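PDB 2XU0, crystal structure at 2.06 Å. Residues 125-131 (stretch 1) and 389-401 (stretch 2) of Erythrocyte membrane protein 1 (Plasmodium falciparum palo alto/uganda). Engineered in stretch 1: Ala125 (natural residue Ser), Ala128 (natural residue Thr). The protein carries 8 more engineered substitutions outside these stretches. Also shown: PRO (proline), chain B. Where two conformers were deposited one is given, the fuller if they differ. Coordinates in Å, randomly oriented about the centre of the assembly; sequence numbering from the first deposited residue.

Stretch 1 (125-131) ANGAACA
Stretch 2, residues 389-401: EEFYKQNLKYSME

An extended, irregular segment packs across one face of a long helix, joined to it by a single direct hydrogen bond between backbones, supported by close van der Waals packing, CA-H...O contacts and one water bridge, with 484 Å² buried in total. Residues 389-401 are helical throughout, phi/psi lying near -60/-43, and the helix runs on beyond both ends. Residues 125-131 form neither helix nor strand: Asn126 is at -74/-36, Gly127 at -61/128, and Ala128 to Ala131 stay extended, with phi from -153 to -72 and psi from 111 to 148.

The register is set by Gly127, whose CA lies 4.5 Å from Lys397 CA. So close an approach depends on the absent side chain: an ideal CB here would fall 2.4 Å from Met400 SD, a clash, and 3.3 Å from Leu396 CB. The real Gly127 CA sits 3.5 Å from Leu396 CB and 3.9 Å from Met400 SD, and makes a CA-H...O contact with Lys393 O at 3.4 Å (142° at H).

That carbonyl is also the acceptor of the direct hydrogen bond, Ala128 N to Lys393 O, 2.8 Å at 170°. Since Lys397 N donates to Lys393 O as well (3.2 Å), the loop joins the helix without breaking its i to i+4 pattern. Ala128 O then lies 3.5 Å from Gln394 CG and 3.6 Å from Lys397 CB. Ala128, an engineered residue, points away overall, yet its CB is 4.1 Å from Lys393 CB.

On the helix, Lys393 (chi1 m, chi2 t) brings CG to 3.4 Å from Asn126 O, while its end leads away to a salt bridge from NZ to Glu389 OE1 (3.0 Å). Its aliphatic part thus packs while its charge is paired within the helix. Leu396 (m, t) points toward the loop, CD1 3.6 Å from Asn126 CB. Lys397 (t, p, t, t) also points toward it and reaches a water that accepts from NZ (3.2 Å) and donates to Gly127 O (2.6 Å). Farther along the loop, buried Cys130 (chi1 m) directs its CB toward the helix; SG is 4.1 Å from Glu390 O and is covalently bonded elsewhere in the structure.

A bound proline extends the contact at the Asn126 end. Its carboxylate accepts from consecutive amides, Asn126 N to OXT at 2.6 Å and Gly127 N to O at 2.8 Å, while Met400 SD (m, t, p) lies 3.6 Å from proline O and Leu396 CD2 3.9 Å from proline CG.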

# COMPACT_ATOMS: atom_id res chain seq x y z
N ALA A 125 23.53 -0.16 -1.96
CA ALA A 125 22.82 0.31 -0.77
C ALA A 125 21.84 -0.72 -0.24
O ALA A 125 21.05 -1.30 -1.00
CB ALA A 125 22.12 1.65 -1.05
N ASN A 126 21.88 -0.95 1.09
CA ASN A 126 20.93 -1.85 1.76
C ASN A 126 19.55 -1.19 1.86
O ASN A 126 18.55 -1.88 1.67
CB ASN A 126 21.43 -2.30 3.13
CG ASN A 126 22.63 -3.21 3.03
OD1 ASN A 126 22.55 -4.32 2.51
ND2 ASN A 126 23.77 -2.72 3.50
N GLY A 127 19.52 0.12 2.09
CA GLY A 127 18.28 0.90 2.17
C GLY A 127 17.51 0.82 0.87
O GLY A 127 18.09 1.04 -0.20
N ALA A 128 16.21 0.46 0.94
CA ALA A 128 15.43 0.26 -0.29
C ALA A 128 13.94 0.48 -0.12
O ALA A 128 13.38 0.19 0.93
CB ALA A 128 15.67 -1.16 -0.82
N ALA A 129 13.30 0.96 -1.18
CA ALA A 129 11.83 1.10 -1.20
C ALA A 129 11.29 -0.27 -1.71
O ALA A 129 12.00 -0.96 -2.46
CB ALA A 129 11.43 2.22 -2.15
N CYS A 130 10.10 -0.70 -1.23
CA CYS A 130 9.48 -1.98 -1.63
C CYS A 130 8.22 -1.72 -2.40
O CYS A 130 7.25 -1.26 -1.81
CB CYS A 130 9.22 -2.89 -0.42
SG CYS A 130 10.72 -3.55 0.36
N ALA A 131 8.23 -2.02 -3.69
CA ALA A 131 7.02 -1.87 -4.51
C ALA A 131 6.06 -2.98 -4.11
O ALA A 131 6.46 -4.14 -4.12
CB ALA A 131 7.35 -1.95 -6.00
N GLU A 389 13.74 -8.94 6.44
CA GLU A 389 14.73 -8.28 5.59
C GLU A 389 14.11 -7.07 4.89
O GLU A 389 14.70 -5.99 4.92
CB GLU A 389 15.39 -9.26 4.60
CG GLU A 389 16.31 -8.58 3.60
CD GLU A 389 17.14 -9.58 2.81
OE1 GLU A 389 16.86 -9.76 1.61
OE2 GLU A 389 18.03 -10.22 3.41
N GLU A 390 12.92 -7.25 4.31
CA GLU A 390 12.14 -6.18 3.69
C GLU A 390 11.95 -5.03 4.66
O GLU A 390 12.01 -3.87 4.24
CB GLU A 390 10.78 -6.73 3.25
CG GLU A 390 10.88 -7.65 2.04
CD GLU A 390 9.56 -8.25 1.58
OE1 GLU A 390 8.52 -7.93 2.19
OE2 GLU A 390 9.59 -9.14 0.70
N PHE A 391 11.67 -5.35 5.93
CA PHE A 391 11.48 -4.41 7.01
C PHE A 391 12.75 -3.57 7.27
O PHE A 391 12.67 -2.34 7.28
CB PHE A 391 11.04 -5.14 8.32
CG PHE A 391 11.06 -4.18 9.49
CD1 PHE A 391 10.06 -3.22 9.64
CD2 PHE A 391 12.14 -4.16 10.36
CE1 PHE A 391 10.13 -2.27 10.66
CE2 PHE A 391 12.21 -3.21 11.38
CZ PHE A 391 11.20 -2.27 11.52
N TYR A 392 13.92 -4.23 7.44
CA TYR A 392 15.17 -3.49 7.69
C TYR A 392 15.53 -2.60 6.51
O TYR A 392 16.00 -1.48 6.71
CB TYR A 392 16.36 -4.44 7.97
CG TYR A 392 16.33 -5.14 9.32
CD1 TYR A 392 16.07 -4.43 10.49
CD2 TYR A 392 16.77 -6.46 9.44
CE1 TYR A 392 16.17 -5.03 11.74
CE2 TYR A 392 16.84 -7.08 10.69
CZ TYR A 392 16.53 -6.37 11.83
OH TYR A 392 16.55 -7.00 13.04
N LYS A 393 15.25 -3.06 5.27
CA LYS A 393 15.55 -2.29 4.05
C LYS A 393 14.76 -1.01 3.99
O LYS A 393 15.29 0.00 3.56
CB LYS A 393 15.27 -3.11 2.80
CG LYS A 393 16.28 -4.22 2.53
CD LYS A 393 15.87 -4.92 1.29
CE LYS A 393 17.06 -5.43 0.52
NZ LYS A 393 17.13 -6.91 0.62
N GLN A 394 13.50 -1.04 4.43
CA GLN A 394 12.61 0.13 4.42
C GLN A 394 12.90 1.05 5.59
O GLN A 394 12.77 2.26 5.50
CB GLN A 394 11.16 -0.33 4.41
CG GLN A 394 10.80 -0.90 3.06
CD GLN A 394 9.45 -1.55 3.11
OE1 GLN A 394 9.25 -2.60 3.74
NE2 GLN A 394 8.49 -0.89 2.53
N ASN A 395 13.37 0.46 6.67
CA ASN A 395 13.80 1.12 7.89
C ASN A 395 14.97 2.03 7.54
O ASN A 395 14.99 3.19 7.93
CB ASN A 395 14.23 0.04 8.90
CG ASN A 395 14.57 0.51 10.27
OD1 ASN A 395 15.31 1.48 10.48
ND2 ASN A 395 14.08 -0.22 11.24
N LEU A 396 15.92 1.50 6.77
CA LEU A 396 17.08 2.26 6.30
C LEU A 396 16.66 3.35 5.31
O LEU A 396 17.14 4.48 5.40
CB LEU A 396 18.12 1.32 5.64
CG LEU A 396 18.89 0.41 6.57
CD1 LEU A 396 19.54 -0.72 5.81
CD2 LEU A 396 19.96 1.17 7.32
N LYS A 397 15.77 3.02 4.37
CA LYS A 397 15.30 3.98 3.37
C LYS A 397 14.63 5.17 4.04
O LYS A 397 14.77 6.28 3.55
CB LYS A 397 14.35 3.32 2.34
CG LYS A 397 14.03 4.22 1.11
CD LYS A 397 15.28 4.51 0.32
CE LYS A 397 15.08 5.14 -1.02
NZ LYS A 397 16.39 5.32 -1.69
N TYR A 398 13.86 4.92 5.13
CA TYR A 398 13.17 5.95 5.90
C TYR A 398 14.19 6.94 6.46
O TYR A 398 14.06 8.15 6.25
CB TYR A 398 12.30 5.35 7.03
CG TYR A 398 11.52 6.42 7.77
CD1 TYR A 398 10.33 6.91 7.25
CD2 TYR A 398 12.06 7.06 8.88
CE1 TYR A 398 9.65 7.96 7.87
CE2 TYR A 398 11.36 8.08 9.54
CZ TYR A 398 10.17 8.55 9.01
OH TYR A 398 9.48 9.58 9.61
N SER A 399 15.22 6.41 7.14
CA SER A 399 16.30 7.23 7.69
C SER A 399 16.95 8.10 6.57
O SER A 399 17.12 9.30 6.75
CB SER A 399 17.33 6.32 8.36
OG SER A 399 18.42 7.07 8.85
N MET A 400 17.24 7.49 5.42
CA MET A 400 17.83 8.13 4.25
C MET A 400 16.94 9.26 3.70
O MET A 400 17.47 10.30 3.38
CB MET A 400 18.11 7.10 3.16
CG MET A 400 19.28 6.18 3.51
SD MET A 400 19.29 4.70 2.48
CE MET A 400 19.91 5.38 0.93
N GLU A 401 15.59 9.05 3.62
CA GLU A 401 14.64 10.08 3.15
C GLU A 401 14.62 11.26 4.12
O GLU A 401 14.65 12.40 3.68
CB GLU A 401 13.22 9.50 2.90
CG GLU A 401 13.17 8.50 1.75
CD GLU A 401 13.62 9.06 0.41
OE1 GLU A 401 12.78 9.66 -0.29
OE2 GLU A 401 14.82 8.92 0.07
N PRO B . 23.16 4.04 3.35
CA PRO B . 23.49 2.67 3.78
C PRO B . 22.70 1.63 2.99
O PRO B . 21.56 1.96 2.54
CB PRO B . 23.11 2.66 5.28
CG PRO B . 22.15 3.82 5.47
CD PRO B . 22.55 4.84 4.44
OXT PRO B . 23.18 0.48 2.88
O HOH W 1 18.77 3.24 -1.42